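Local structure of neuraminidase (Influenza A virus, 4K3Y) at residues L11-C16 and R329-L334; Q38-N44 and F56-Y62; G183-T189 and F228-F232. The protein forms the beta-propeller ectodomain of a bat influenza neuraminidase-like surface protein, related by fold to the sialic-acid-cleaving neuraminidases, though its own activity is uncertain. One frame throughout, in Å; residues are numbered along the deposited sequence.

Contact 1: residues L11-C16 and R329-L334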
loop_
_atom_site.group_PDB
_atom_site.type_symbol
_atom_site.label_atom_id
_atom_site.label_comp_id
_atom_site.label_asym_id
_atom_site.label_seq_id
_atom_site.Cartn_x
_atom_site.Cartn_y
_atom_site.Cartn_z
ATOM N N LEU C 11 -10.443 1.592 -26.997
ATOM C CA LEU C 11 -10.942 2.947 -26.847
ATOM C C LEU C 11 -12.203 3.154 -27.676
ATOM O O LEU C 11 -12.402 2.480 -28.695
ATOM C CB LEU C 11 -9.873 3.946 -27.307
ATOM C CG LEU C 11 -8.482 3.881 -26.672
ATOM C CD1 LEU C 11 -7.514 4.776 -27.433
ATOM C CD2 LEU C 11 -8.528 4.279 -25.204
ATOM N N GLY C 12 -13.041 4.094 -27.240
ATOM C CA GLY C 12 -14.211 4.495 -28.001
ATOM C C GLY C 12 -13.828 5.029 -29.370
ATOM O O GLY C 12 -12.843 5.756 -29.519
ATOM N N GLU C 13 -14.601 4.658 -30.381
ATOM C CA GLU C 13 -14.355 5.164 -31.718
ATOM C C GLU C 13 -14.848 6.596 -31.813
ATOM O O GLU C 13 -14.340 7.393 -32.615
ATOM C CB GLU C 13 -15.032 4.281 -32.767
ATOM C CG GLU C 13 -14.423 2.893 -32.865
ATOM C CD GLU C 13 -12.993 2.914 -33.375
ATOM O OE1 GLU C 13 -12.656 3.819 -34.180
ATOM O OE2 GLU C 13 -12.210 2.023 -32.968
ATOM N N ASN C 14 -15.826 6.930 -30.977
ATOM C CA ASN C 14 -16.375 8.279 -30.996
ATOM C C ASN C 14 -16.122 9.108 -29.734
ATOM O O ASN C 14 -16.465 8.710 -28.611
ATOM C CB ASN C 14 -17.855 8.258 -31.385
ATOM C CG ASN C 14 -18.053 8.352 -32.885
ATOM O OD1 ASN C 14 -17.255 8.981 -33.595
ATOM N ND2 ASN C 14 -19.110 7.726 -33.380
ATOM N N LEU C 15 -15.509 10.267 -29.943
ATOM C CA LEU C 15 -15.217 11.190 -28.858
ATOM C C LEU C 15 -16.486 11.836 -28.321
ATOM O O LEU C 15 -17.406 12.148 -29.088
ATOM C CB LEU C 15 -14.253 12.282 -29.337
ATOM C CG LEU C 15 -12.783 12.102 -28.956
ATOM C CD1 LEU C 15 -12.418 10.618 -28.858
ATOM C CD2 LEU C 15 -11.908 12.783 -29.967
ATOM N N CYS C 16 -16.528 12.030 -27.003
ATOM C CA CYS C 16 -17.597 12.802 -26.372
ATOM C C CYS C 16 -17.593 14.225 -26.916
ATOM O O CYS C 16 -16.561 14.724 -27.376
ATOM C CB CYS C 16 -17.403 12.856 -24.860
ATOM S SG CYS C 16 -17.307 11.237 -24.042
ATOM N N ARG C 329 -18.567 3.971 -20.589
ATOM C CA ARG C 329 -19.219 5.135 -21.193
ATOM C C ARG C 329 -19.413 4.975 -22.701
ATOM O O ARG C 329 -18.598 4.341 -23.380
ATOM C CB ARG C 329 -18.419 6.418 -20.911
ATOM C CG ARG C 329 -18.477 6.925 -19.471
ATOM C CD ARG C 329 -17.886 8.334 -19.350
ATOM N NE ARG C 329 -18.768 9.372 -19.888
ATOM C CZ ARG C 329 -18.449 10.663 -19.980
ATOM N NH1 ARG C 329 -17.259 11.095 -19.577
ATOM N NH2 ARG C 329 -19.324 11.524 -20.481
ATOM N N ASP C 330 -20.488 5.581 -23.205
ATOM C CA ASP C 330 -20.909 5.472 -24.604
ATOM C C ASP C 330 -20.163 6.410 -25.570
ATOM O O ASP C 330 -20.522 6.519 -26.751
ATOM C CB ASP C 330 -22.422 5.721 -24.704
ATOM C CG ASP C 330 -22.856 7.002 -23.992
ATOM O OD1 ASP C 330 -21.978 7.789 -23.570
ATOM O OD2 ASP C 330 -24.082 7.226 -23.861
ATOM N N CYS C 331 -19.142 7.097 -25.061
ATOM C CA CYS C 331 -18.282 7.949 -25.885
ATOM C C CYS C 331 -16.895 7.975 -25.253
ATOM O O CYS C 331 -16.753 7.684 -24.057
ATOM C CB CYS C 331 -18.846 9.366 -26.002
ATOM S SG CYS C 331 -19.039 10.219 -24.410
ATOM N N GLN C 332 -15.876 8.309 -26.050
ATOM C CA GLN C 332 -14.494 8.270 -25.567
ATOM C C GLN C 332 -14.061 9.632 -25.011
ATOM O O GLN C 332 -13.984 10.616 -25.756
ATOM C CB GLN C 332 -13.544 7.807 -26.672
ATOM C CG GLN C 332 -12.059 7.887 -26.295
ATOM C CD GLN C 332 -11.718 7.063 -25.054
ATOM O OE1 GLN C 332 -11.853 5.833 -25.053
ATOM N NE2 GLN C 332 -11.279 7.739 -23.989
ATOM N N GLU C 333 -13.783 9.694 -23.704
ATOM C CA GLU C 333 -13.429 10.971 -23.070
ATOM C C GLU C 333 -11.982 11.426 -23.360
ATOM O O GLU C 333 -11.059 10.608 -23.479
ATOM C CB GLU C 333 -13.737 10.936 -21.561
ATOM C CG GLU C 333 -13.155 12.098 -20.729
ATOM C CD GLU C 333 -13.925 13.421 -20.853
ATOM O OE1 GLU C 333 -14.339 13.793 -21.975
ATOM O OE2 GLU C 333 -14.109 14.104 -19.819
ATOM N N LEU C 334 -11.799 12.736 -23.495
ATOM C CA LEU C 334 -10.497 13.317 -23.806
ATOM C C LEU C 334 -10.088 14.313 -22.725
ATOM O O LEU C 334 -10.900 15.112 -22.240
ATOM C CB LEU C 334 -10.543 14.006 -25.176
ATOM C CG LEU C 334 -9.232 14.482 -25.792
ATOM C CD1 LEU C 334 -8.167 13.378 -25.746
ATOM C CD2 LEU C 334 -9.455 14.971 -27.231
#

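Contact 2: residues Q38-N44 and F56-Y62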
loop_
_atom_site.group_PDB
_atom_site.type_symbol
_atom_site.label_atom_id
_atom_site.label_comp_id
_atom_site.label_asym_id
_atom_site.label_seq_id
_atom_site.Cartn_x
_atom_site.Cartn_y
_atom_site.Cartn_z
ATOM N N GLN C 38 7.616 15.660 -0.835
ATOM C CA GLN C 38 7.390 15.158 -2.188
ATOM C C GLN C 38 8.706 15.012 -2.948
ATOM O O GLN C 38 9.635 15.825 -2.795
ATOM C CB GLN C 38 6.412 16.041 -2.970
ATOM C CG GLN C 38 4.965 15.945 -2.517
ATOM C CD GLN C 38 4.009 16.733 -3.416
ATOM O OE1 GLN C 38 4.280 16.950 -4.598
ATOM N NE2 GLN C 38 2.891 17.163 -2.852
ATOM N N MET C 39 8.793 13.944 -3.731
ATOM C CA MET C 39 9.815 13.819 -4.753
ATOM C C MET C 39 9.693 15.008 -5.734
ATOM O O MET C 39 8.577 15.388 -6.139
ATOM C CB MET C 39 9.620 12.493 -5.504
ATOM C CG MET C 39 10.532 12.294 -6.698
ATOM S SD MET C 39 12.178 11.793 -6.181
ATOM C CE MET C 39 11.977 10.017 -6.146
ATOM N N LEU C 40 10.831 15.606 -6.087
ATOM C CA LEU C 40 10.875 16.628 -7.126
ATOM C C LEU C 40 10.696 15.966 -8.481
ATOM O O LEU C 40 11.462 15.094 -8.855
ATOM C CB LEU C 40 12.202 17.391 -7.104
ATOM C CG LEU C 40 12.277 18.659 -6.251
ATOM C CD1 LEU C 40 11.505 18.498 -4.945
ATOM C CD2 LEU C 40 13.727 19.003 -5.969
ATOM N N THR C 41 9.680 16.391 -9.218
ATOM C CA THR C 41 9.349 15.771 -10.491
ATOM C C THR C 41 9.676 16.671 -11.676
ATOM O O THR C 41 9.686 17.900 -11.554
ATOM C CB THR C 41 7.856 15.471 -10.564
ATOM O OG1 THR C 41 7.125 16.707 -10.581
ATOM C CG2 THR C 41 7.445 14.672 -9.360
ATOM N N ARG C 42 9.936 16.041 -12.818
ATOM C CA ARG C 42 10.053 16.731 -14.095
ATOM C C ARG C 42 9.626 15.800 -15.244
ATOM O O ARG C 42 9.544 14.581 -15.067
ATOM C CB ARG C 42 11.473 17.288 -14.305
ATOM C CG ARG C 42 12.574 16.253 -14.525
ATOM C CD ARG C 42 13.869 16.944 -14.974
ATOM N NE ARG C 42 14.681 16.105 -15.856
ATOM C CZ ARG C 42 14.491 15.995 -17.170
ATOM N NH1 ARG C 42 13.515 16.665 -17.766
ATOM N NH2 ARG C 42 15.280 15.210 -17.888
ATOM N N GLN C 43 9.356 16.382 -16.410
ATOM C CA GLN C 43 8.836 15.637 -17.553
ATOM C C GLN C 43 7.578 14.843 -17.150
ATOM O O GLN C 43 7.434 13.660 -17.467
ATOM C CB GLN C 43 9.916 14.724 -18.172
ATOM C CG GLN C 43 9.781 14.490 -19.697
ATOM C CD GLN C 43 9.479 13.025 -20.077
ATOM O OE1 GLN C 43 10.256 12.384 -20.783
ATOM N NE2 GLN C 43 8.338 12.510 -19.625
ATOM N N ASN C 44 6.655 15.502 -16.457
ATOM C CA ASN C 44 5.398 14.856 -16.124
ATOM C C ASN C 44 4.528 14.625 -17.356
ATOM O O ASN C 44 4.600 15.359 -18.342
ATOM C CB ASN C 44 4.639 15.660 -15.067
ATOM C CG ASN C 44 5.435 15.836 -13.796
ATOM O OD1 ASN C 44 5.297 15.061 -12.857
ATOM N ND2 ASN C 44 6.285 16.855 -13.764
ATOM N N PHE C 56 3.178 9.697 -14.762
ATOM C CA PHE C 56 4.568 9.344 -14.964
ATOM C C PHE C 56 5.463 10.570 -14.914
ATOM O O PHE C 56 5.048 11.675 -15.284
ATOM C CB PHE C 56 4.712 8.625 -16.286
ATOM C CG PHE C 56 4.116 7.270 -16.268
ATOM C CD1 PHE C 56 2.745 7.098 -16.409
ATOM C CD2 PHE C 56 4.920 6.161 -16.058
ATOM C CE1 PHE C 56 2.196 5.844 -16.364
ATOM C CE2 PHE C 56 4.376 4.908 -16.010
ATOM C CZ PHE C 56 3.013 4.742 -16.165
ATOM N N PHE C 57 6.691 10.366 -14.452
ATOM C CA PHE C 57 7.660 11.451 -14.372
ATOM C C PHE C 57 9.088 10.953 -14.151
ATOM O O PHE C 57 9.329 9.760 -13.880
ATOM C CB PHE C 57 7.291 12.430 -13.256
ATOM C CG PHE C 57 7.272 11.813 -11.893
ATOM C CD1 PHE C 57 8.433 11.749 -11.124
ATOM C CD2 PHE C 57 6.094 11.300 -11.368
ATOM C CE1 PHE C 57 8.417 11.186 -9.854
ATOM C CE2 PHE C 57 6.072 10.727 -10.094
ATOM C CZ PHE C 57 7.234 10.673 -9.339
ATOM N N VAL C 58 10.028 11.887 -14.281
ATOM C CA VAL C 58 11.428 11.635 -13.971
ATOM C C VAL C 58 11.770 12.426 -12.710
ATOM O O VAL C 58 11.312 13.551 -12.544
ATOM C CB VAL C 58 12.334 12.022 -15.155
ATOM C CG1 VAL C 58 13.808 11.839 -14.793
ATOM C CG2 VAL C 58 11.962 11.181 -16.395
ATOM N N SER C 59 12.539 11.833 -11.802
ATOM C CA SER C 59 12.772 12.456 -10.493
ATOM C C SER C 59 13.982 13.382 -10.495
ATOM O O SER C 59 14.841 13.291 -11.378
ATOM C CB SER C 59 13.043 11.396 -9.465
ATOM O OG SER C 59 14.251 10.749 -9.810
ATOM N N MET C 60 14.033 14.267 -9.499
ATOM C CA MET C 60 15.180 15.137 -9.252
ATOM C C MET C 60 15.586 15.041 -7.773
ATOM O O MET C 60 16.585 15.632 -7.354
ATOM C CB MET C 60 14.856 16.593 -9.603
ATOM C CG MET C 60 14.345 16.836 -11.018
ATOM S SD MET C 60 13.590 18.472 -11.208
ATOM C CE MET C 60 14.899 19.553 -10.637
ATOM N N GLY C 61 14.796 14.313 -6.982
ATOM C CA GLY C 61 15.143 14.032 -5.598
ATOM C C GLY C 61 14.364 14.776 -4.530
ATOM O O GLY C 61 13.159 14.987 -4.649
ATOM N N TYR C 62 15.066 15.181 -3.476
ATOM C CA TYR C 62 14.426 15.780 -2.309
ATOM C C TYR C 62 15.261 16.915 -1.723
ATOM O O TYR C 62 16.447 17.043 -2.032
ATOM C CB TYR C 62 14.256 14.715 -1.224
ATOM C CG TYR C 62 13.434 13.510 -1.623
ATOM C CD1 TYR C 62 12.052 13.518 -1.484
ATOM C CD2 TYR C 62 14.040 12.357 -2.119
ATOM C CE1 TYR C 62 11.291 12.417 -1.833
ATOM C CE2 TYR C 62 13.284 11.247 -2.475
ATOM C CZ TYR C 62 11.906 11.286 -2.328
ATOM O OH TYR C 62 11.127 10.200 -2.674
#

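Contact 3: residues G183-T189 and F228-F232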
loop_
_atom_site.group_PDB
_atom_site.type_symbol
_atom_site.label_atom_id
_atom_site.label_comp_id
_atom_site.label_asym_id
_atom_site.label_seq_id
_atom_site.Cartn_x
_atom_site.Cartn_y
_atom_site.Cartn_z
ATOM N N GLY C 183 7.634 -3.897 -35.854
ATOM C CA GLY C 183 7.915 -3.149 -37.073
ATOM C C GLY C 183 7.773 -1.645 -36.916
ATOM O O GLY C 183 7.221 -1.158 -35.925
ATOM N N TRP C 184 8.259 -0.902 -37.906
ATOM C CA TRP C 184 8.274 0.557 -37.838
ATOM C C TRP C 184 8.268 1.211 -39.220
ATOM O O TRP C 184 8.669 0.592 -40.203
ATOM C CB TRP C 184 9.499 1.027 -37.038
ATOM C CG TRP C 184 10.817 0.616 -37.648
ATOM C CD1 TRP C 184 11.543 -0.509 -37.360
ATOM C CD2 TRP C 184 11.561 1.328 -38.643
ATOM N NE1 TRP C 184 12.689 -0.541 -38.119
ATOM C CE2 TRP C 184 12.725 0.577 -38.914
ATOM C CE3 TRP C 184 11.355 2.527 -39.335
ATOM C CZ2 TRP C 184 13.682 0.988 -39.847
ATOM C CZ3 TRP C 184 12.306 2.933 -40.264
ATOM C CH2 TRP C 184 13.455 2.163 -40.512
ATOM N N LYS C 185 7.813 2.460 -39.295
ATOM C CA LYS C 185 7.901 3.213 -40.545
ATOM C C LYS C 185 8.691 4.499 -40.349
ATOM O O LYS C 185 8.520 5.191 -39.348
ATOM C CB LYS C 185 6.507 3.528 -41.121
ATOM C CG LYS C 185 6.520 4.219 -42.503
ATOM C CD LYS C 185 7.459 3.509 -43.494
ATOM C CE LYS C 185 7.445 4.157 -44.885
ATOM N NZ LYS C 185 8.312 3.431 -45.870
ATOM N N ALA C 186 9.568 4.814 -41.300
ATOM C CA ALA C 186 10.205 6.129 -41.309
ATOM C C ALA C 186 9.198 7.189 -41.778
ATOM O O ALA C 186 8.482 6.999 -42.761
ATOM C CB ALA C 186 11.448 6.130 -42.191
ATOM N N LEU C 187 9.132 8.302 -41.062
ATOM C CA LEU C 187 8.198 9.353 -41.422
ATOM C C LEU C 187 8.902 10.421 -42.247
ATOM O O LEU C 187 10.066 10.761 -41.992
ATOM C CB LEU C 187 7.589 9.973 -40.168
ATOM C CG LEU C 187 6.832 9.027 -39.233
ATOM C CD1 LEU C 187 6.769 9.624 -37.858
ATOM C CD2 LEU C 187 5.427 8.764 -39.733
ATOM N N ASP C 188 8.196 10.950 -43.236
ATOM C CA ASP C 188 8.775 11.967 -44.090
ATOM C C ASP C 188 8.611 13.347 -43.456
ATOM O O ASP C 188 7.558 13.975 -43.582
ATOM C CB ASP C 188 8.127 11.921 -45.472
ATOM C CG ASP C 188 8.922 12.678 -46.512
ATOM O OD1 ASP C 188 10.120 12.937 -46.262
ATOM O OD2 ASP C 188 8.351 13.007 -47.574
ATOM N N THR C 189 9.654 13.806 -42.768
ATOM C CA THR C 189 9.649 15.132 -42.152
ATOM C C THR C 189 10.648 16.076 -42.824
ATOM O O THR C 189 11.372 16.813 -42.149
ATOM C CB THR C 189 9.935 15.060 -40.642
ATOM O OG1 THR C 189 11.136 14.305 -40.413
ATOM C CG2 THR C 189 8.765 14.391 -39.917
ATOM N N PHE C 228 0.087 1.877 -40.791
ATOM C CA PHE C 228 1.078 2.953 -40.943
ATOM C C PHE C 228 0.840 3.858 -42.151
ATOM O O PHE C 228 1.777 4.390 -42.753
ATOM C CB PHE C 228 2.512 2.417 -40.947
ATOM C CG PHE C 228 2.999 1.993 -39.596
ATOM C CD1 PHE C 228 2.323 2.376 -38.445
ATOM C CD2 PHE C 228 4.137 1.210 -39.472
ATOM C CE1 PHE C 228 2.774 1.983 -37.192
ATOM C CE2 PHE C 228 4.592 0.812 -38.219
ATOM C CZ PHE C 228 3.910 1.207 -37.082
ATOM N N THR C 229 -0.425 4.044 -42.492
ATOM C CA THR C 229 -0.778 5.020 -43.503
ATOM C C THR C 229 -0.965 6.387 -42.830
ATOM O O THR C 229 -1.903 6.606 -42.048
ATOM C CB THR C 229 -2.041 4.594 -44.268
ATOM O OG1 THR C 229 -1.829 3.299 -44.853
ATOM C CG2 THR C 229 -2.364 5.607 -45.349
ATOM N N TYR C 230 -0.053 7.300 -43.132
ATOM C CA TYR C 230 -0.046 8.587 -42.459
ATOM C C TYR C 230 -0.148 9.753 -43.424
ATOM O O TYR C 230 0.196 9.656 -44.607
ATOM C CB TYR C 230 1.226 8.756 -41.604
ATOM C CG TYR C 230 2.502 8.909 -42.415
ATOM C CD1 TYR C 230 3.235 7.791 -42.801
ATOM C CD2 TYR C 230 2.973 10.167 -42.795
ATOM C CE1 TYR C 230 4.399 7.918 -43.542
ATOM C CE2 TYR C 230 4.138 10.300 -43.541
ATOM C CZ TYR C 230 4.849 9.172 -43.910
ATOM O OH TYR C 230 6.010 9.285 -44.646
ATOM N N THR C 231 -0.629 10.860 -42.887
ATOM C CA THR C 231 -0.468 12.133 -43.531
ATOM C C THR C 231 -0.134 13.178 -42.456
ATOM O O THR C 231 -0.718 13.175 -41.362
ATOM C CB THR C 231 -1.703 12.497 -44.396
ATOM O OG1 THR C 231 -1.824 13.923 -44.494
ATOM C CG2 THR C 231 -2.976 11.916 -43.803
ATOM N N PHE C 232 0.856 14.020 -42.751
ATOM C CA PHE C 232 1.183 15.156 -41.904
ATOM C C PHE C 232 0.334 16.342 -42.357
ATOM O O PHE C 232 0.203 16.591 -43.557
ATOM C CB PHE C 232 2.665 15.528 -42.036
ATOM C CG PHE C 232 3.601 14.689 -41.199
ATOM C CD1 PHE C 232 3.777 14.953 -39.844
ATOM C CD2 PHE C 232 4.339 13.659 -41.773
ATOM C CE1 PHE C 232 4.655 14.191 -39.070
ATOM C CE2 PHE C 232 5.221 12.896 -41.003
ATOM C CZ PHE C 232 5.374 13.167 -39.650
#

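Contact 1: residues L11-C16 and R329-L334
The covalent tie comes first: Cys16 SG and Cys331 SG are bonded at 2.0 Å, with a chi3 of 86°, close to the relaxed right angle of a disulfide. It bridges residues 315 apart in the chain, joining the loop ahead of strand 20-26 to the one ahead of strand 335-343, two strands of the same propeller blade.

Three hydrogen bonds, all involving Gln332, hold the loops in register. Its backbone makes a single beta bridge opposite Leu15: Gln332 N donates to Asn14 O at 2.7 Å, and Cys16 N donates to Gln332 O at 3.2 Å. The side chain then reaches back along the other loop, where Gly12 N donates to Gln332 OE1 at 3.0 Å. Its amide nitrogen is held on its own side, Gln332 NE2 giving a bond to Glu333 O at 2.9 Å and another to Pro324 O.

Packing is close but modest. A beta carbon on Gly12 would collide with that of Gln332, so the bare glycine lets the two chains approach. Leu15 CD1 lies 3.7 Å from Gln332 CB, while Leu15 CD2 meets Leu334 CD2 at 4.3 Å; both leucines also rest on Tyr200. Cys16 SG sits over one face of the Arg329 guanidinium, 4.1 Å from Arg329 NH2, and Arg329 itself packs on Ile130 of a second subunit.

Neither loop has regular secondary structure beyond this one bridge, so the disulfide and the bonds centred on Gln332 reinforce each other in pinning the N-terminal segment to the last blade beside a subunit interface.

Contact 2: residues Q38-N44 and F56-Y62
Four backbone hydrogen bonds join these antiparallel strands of a beta hairpin. Around the hydrogen-bonded pair Arg42-Val58, Arg42 N donates to Val58 O at 2.9 Å and Val58 N to Arg42 O at 2.8 Å. Further along, Leu40 N donates to Gly61 O and Met60 N to Leu40 O, both at 2.8 Å. Between them Thr41 and Ser59 form a non-hydrogen-bonded pair.

Thr41 CG2 makes a CH-pi contact over the Phe57 face, 3.7 Å from the ring centroid. Met39 SD lies 4.3 Å from the centroid of the Tyr62 ring, an oblique Met-aromatic contact, and Met39 CG is 4.0 Å from Phe57 CE1. Elsewhere Leu40 CB packs on Met60 CB at 3.7 Å.

The pair makes up the first two strands of a four-stranded propeller blade. Strand 78-83 continues the sheet, bonding to Phe57 and Ser59, while strands of adjacent blades flank it: Asn44 ND2 bonds Glu339, and Gln43 OE1 accepts from Ala102 N.

Contact 3: residues G183-T189 and F228-F232
Strands 183-187 and 230-232 run in nearly the same direction, 25° apart, but their axes come no closer than 9.9 Å. That is too far for backbone pairing: the nearest CA atoms, those of Lys185 and Phe228, are already 6.8 Å apart, and Leu187 and Tyr230 are separated by 8.3 Å. These are the outermost strands of two successive blades of the propeller, meeting through side chains.

Three aromatic residues, Phe228, Tyr230 and Phe232, all point at the other segment. Phe228 covers its start, with Phe228 CD2 3.7 Å from Lys185 CB and Phe228 CE2 3.7 Å from Trp184 CA; its ring also makes a cation-pi contact with Arg175. Tyr230 takes the middle. Leu187 CD2 sits squarely over its face, 3.9 Å from the ring centroid and 9° off the normal, a clear CH-pi contact. Phe232 closes the far end: Leu187 CB touches its edge, 3.9 Å from Phe232 CE2, and Thr189 CG2 lies 3.6 Å from Phe232 CZ. Phe192 and Phe194 pack edge-to-face with this same ring.

One hydrogen bond links the segments, from Asp188 N to Tyr230 OH at 3.1 Å. The Asp188 carboxylate is engaged elsewhere, with Thr190.

Tyr230 therefore does two jobs, its ring face receiving Leu187 and its hydroxyl accepting the Asp188 backbone amide. Between these two segments the contact is mainly aromatic and aliphatic, with one hydrogen bond; the Phe228-Arg175 cation-pi contact adds a charged link between the same two blades.

Contact 2 is the buried one, contact 1 is partly buried, and contact 3 lies at the surface, with contacts 2 and 3 on opposite sides of the chain's centre. None touches another: nearest atoms are about 14 Å apart for contact 1 with either of the others, and about 18 Å between contacts 2 and 3. Each works at a different level of the propeller. Contact 2 pairs strands within one blade by backbone bonds, contact 3 packs rings between two blades, and contact 1 ties loops of the last blade covalently. Segment 329-334 leads into strand 335-343, which contact 2 reaches from the next blade through the Asn44-Glu339 hydrogen bond.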